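Local coordinates for protein Ton_1535 (Thermococcus onnurineus, PDB 3ZPJ) that is of unknown function but folds as an all-helical alpha-solenoid containing a left-handed helical turn, an architecture that in other proteins often serves binding, at residues S118-I126 against I161-L172. Numbering follows the deposited sequence.
Sequences STLAYHLAI and IGDLLEKAGDTL
Tyr122 leans from helix 110-126 onto helix 151-170 and packs against Lys167 and the backbone of Leu164 and Ala168. The two helices are successive parallel members of one layer of the alpha-solenoid, with helix 130-146 running between them in sequence; the axes of the two segments come within 9.4 Å, at an angle of 5°. The tyrosine ring reaches the partner helix because chi1, at 166°, places CG opposite the backbone N and beside the carbonyl carbon; there CE1 meets Lys167 CG at 3.4 Å, approaching obliquely to the ring. The backbone N of Ala168 sits near the ring plane, at its edge, 4.1 Å from CD1. Ile126 CG1 covers one face of the ring from the tyrosine's own helix, 3.5 Å over it and nearer its rim than its centre, which helps fix how the ring is turned. Cutting Tyr122 back to alanine is likely to leave a gap between the helices and strip the aliphatic part of Lys167 and CG1 of Ile126 of the ring they pack on. One turn earlier, Leu164 pushes CD1 against Ser118, 3.7 Å from OG and 3.8 Å from the carbonyl O, and Ile161 CG1 meets CB and OG of the same serine, whose hydroxyl is hydrogen-bonded back to the carbonyls of Gly114 and Met115. Beyond the ring the helices come together through small residues, Ala125 CB touching Ala168 CB at 3.8 Å. At the C-terminal end Ile126 CD1 abuts Thr171, and Ala168 O is gripped twice, by Thr171 N and by Thr171 OG1 at 2.8 Å.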
# COMPACT_ATOMS: atom_id res chain seq x y z
N SER A 118 2.77 17.68 4.66
CA SER A 118 2.26 16.31 4.61
C SER A 118 1.38 16.09 3.38
O SER A 118 1.25 14.97 2.91
CB SER A 118 1.51 15.95 5.90
OG SER A 118 0.68 17.01 6.32
N THR A 119 0.78 17.18 2.89
CA THR A 119 -0.02 17.17 1.66
C THR A 119 0.91 16.93 0.49
O THR A 119 0.66 16.12 -0.41
CB THR A 119 -0.76 18.53 1.44
OG1 THR A 119 -1.81 18.67 2.40
CG2 THR A 119 -1.38 18.62 0.05
N LEU A 120 2.01 17.67 0.50
CA LEU A 120 3.04 17.56 -0.50
C LEU A 120 3.67 16.17 -0.44
O LEU A 120 3.92 15.56 -1.47
CB LEU A 120 4.08 18.64 -0.24
CG LEU A 120 5.52 18.67 -0.74
CD1 LEU A 120 5.67 18.21 -2.16
CD2 LEU A 120 6.01 20.12 -0.58
N ALA A 121 3.91 15.68 0.76
CA ALA A 121 4.38 14.31 0.92
C ALA A 121 3.36 13.33 0.33
O ALA A 121 3.73 12.34 -0.29
CB ALA A 121 4.62 14.00 2.38
N TYR A 122 2.08 13.60 0.53
CA TYR A 122 1.06 12.71 0.01
C TYR A 122 1.12 12.71 -1.51
O TYR A 122 1.01 11.64 -2.13
CB TYR A 122 -0.34 13.10 0.50
CG TYR A 122 -1.45 12.42 -0.27
CD1 TYR A 122 -1.81 11.11 0.02
CD2 TYR A 122 -2.13 13.09 -1.28
CE1 TYR A 122 -2.81 10.48 -0.68
CE2 TYR A 122 -3.13 12.45 -1.99
CZ TYR A 122 -3.47 11.15 -1.67
OH TYR A 122 -4.48 10.51 -2.36
N HIS A 123 1.33 13.90 -2.10
CA HIS A 123 1.46 13.98 -3.56
C HIS A 123 2.71 13.29 -4.09
O HIS A 123 2.66 12.64 -5.14
CB HIS A 123 1.29 15.41 -4.07
CG HIS A 123 -0.13 15.89 -3.97
ND1 HIS A 123 -1.08 15.57 -4.92
CD2 HIS A 123 -0.76 16.60 -3.02
CE1 HIS A 123 -2.24 16.08 -4.55
NE2 HIS A 123 -2.08 16.71 -3.40
N LEU A 124 3.80 13.37 -3.34
CA LEU A 124 5.00 12.65 -3.71
C LEU A 124 4.73 11.14 -3.76
O LEU A 124 5.27 10.43 -4.61
CB LEU A 124 6.12 12.95 -2.71
CG LEU A 124 6.87 14.26 -2.94
CD1 LEU A 124 7.69 14.57 -1.71
CD2 LEU A 124 7.77 14.15 -4.20
N ALA A 125 3.89 10.65 -2.86
CA ALA A 125 3.56 9.22 -2.84
C ALA A 125 2.68 8.84 -4.01
O ALA A 125 2.93 7.85 -4.68
CB ALA A 125 2.91 8.81 -1.53
N ILE A 126 1.64 9.64 -4.26
CA ILE A 126 0.78 9.47 -5.43
C ILE A 126 1.63 9.46 -6.71
O ILE A 126 1.35 8.71 -7.64
CB ILE A 126 -0.26 10.62 -5.55
CG1 ILE A 126 -1.26 10.58 -4.41
CG2 ILE A 126 -1.00 10.55 -6.86
CD1 ILE A 126 -1.62 9.22 -3.95
N ILE A 161 -1.40 14.16 9.80
CA ILE A 161 -0.28 13.49 9.15
C ILE A 161 -0.56 11.98 9.13
O ILE A 161 -0.38 11.33 8.12
CB ILE A 161 1.00 13.76 9.90
CG1 ILE A 161 1.28 15.27 9.88
CG2 ILE A 161 2.17 13.00 9.29
CD1 ILE A 161 2.66 15.61 10.40
N GLY A 162 -1.01 11.46 10.27
CA GLY A 162 -1.47 10.09 10.36
C GLY A 162 -2.44 9.72 9.25
O GLY A 162 -2.20 8.74 8.55
N ASP A 163 -3.51 10.51 9.08
CA ASP A 163 -4.49 10.21 8.06
C ASP A 163 -3.83 10.17 6.70
O ASP A 163 -4.11 9.28 5.90
CB ASP A 163 -5.62 11.25 8.03
CG ASP A 163 -6.52 11.19 9.25
OD1 ASP A 163 -6.48 10.19 9.98
OD2 ASP A 163 -7.29 12.15 9.48
N LEU A 164 -2.95 11.13 6.42
CA LEU A 164 -2.31 11.17 5.11
C LEU A 164 -1.28 10.04 4.90
O LEU A 164 -1.15 9.51 3.79
CB LEU A 164 -1.71 12.55 4.83
CG LEU A 164 -2.74 13.69 4.82
CD1 LEU A 164 -2.11 15.07 4.78
CD2 LEU A 164 -3.65 13.55 3.66
N LEU A 165 -0.55 9.69 5.95
CA LEU A 165 0.39 8.58 5.89
C LEU A 165 -0.41 7.34 5.49
O LEU A 165 -0.06 6.64 4.55
CB LEU A 165 1.10 8.36 7.24
CG LEU A 165 2.26 9.29 7.58
CD1 LEU A 165 2.54 9.25 9.07
CD2 LEU A 165 3.52 8.94 6.79
N GLU A 166 -1.54 7.15 6.17
CA GLU A 166 -2.40 6.00 5.92
C GLU A 166 -2.92 5.95 4.50
O GLU A 166 -2.90 4.90 3.86
CB GLU A 166 -3.56 5.94 6.93
CG GLU A 166 -4.40 4.66 6.78
CD GLU A 166 -5.67 4.66 7.63
OE1 GLU A 166 -5.97 5.69 8.28
OE2 GLU A 166 -6.36 3.62 7.65
N LYS A 167 -3.36 7.09 3.98
CA LYS A 167 -3.91 7.12 2.62
C LYS A 167 -2.81 6.89 1.57
O LYS A 167 -3.04 6.24 0.56
CB LYS A 167 -4.69 8.41 2.36
CG LYS A 167 -5.13 8.61 0.90
CD LYS A 167 -6.53 8.14 0.65
CE LYS A 167 -6.98 8.42 -0.79
NZ LYS A 167 -7.64 9.75 -1.01
N ALA A 168 -1.62 7.40 1.84
CA ALA A 168 -0.47 7.14 0.97
C ALA A 168 -0.21 5.64 0.93
O ALA A 168 -0.13 5.04 -0.15
CB ALA A 168 0.76 7.87 1.49
N GLY A 169 -0.10 5.05 2.11
CA GLY A 169 0.02 3.61 2.22
C GLY A 169 -1.01 2.86 1.39
O GLY A 169 -0.65 1.97 0.61
N ASP A 170 -2.28 3.22 1.54
CA ASP A 170 -3.35 2.57 0.79
C ASP A 170 -3.16 2.63 -0.72
O ASP A 170 -3.71 1.81 -1.45
CB ASP A 170 -4.71 3.19 1.15
CG ASP A 170 -5.19 2.78 2.53
OD1 ASP A 170 -4.72 1.75 3.07
OD2 ASP A 170 -6.05 3.50 3.06
N THR A 171 -2.39 3.60 -1.21
CA THR A 171 -2.24 3.73 -2.66
C THR A 171 -1.02 3.01 -3.16
O THR A 171 -0.77 3.00 -4.36
CB THR A 171 -2.17 5.21 -3.14
OG1 THR A 171 -0.93 5.80 -2.71
CG2 THR A 171 -3.34 6.03 -2.60
N LEU A 172 -0.24 2.43 -2.25
CA LEU A 172 1.03 1.80 -2.60
C LEU A 172 0.97 0.28 -2.54
O LEU A 172 0.12 -0.29 -1.86
CB LEU A 172 2.14 2.28 -1.67
CG LEU A 172 2.49 3.75 -1.84
CD1 LEU A 172 3.43 4.22 -0.73
CD2 LEU A 172 3.09 4.02 -3.22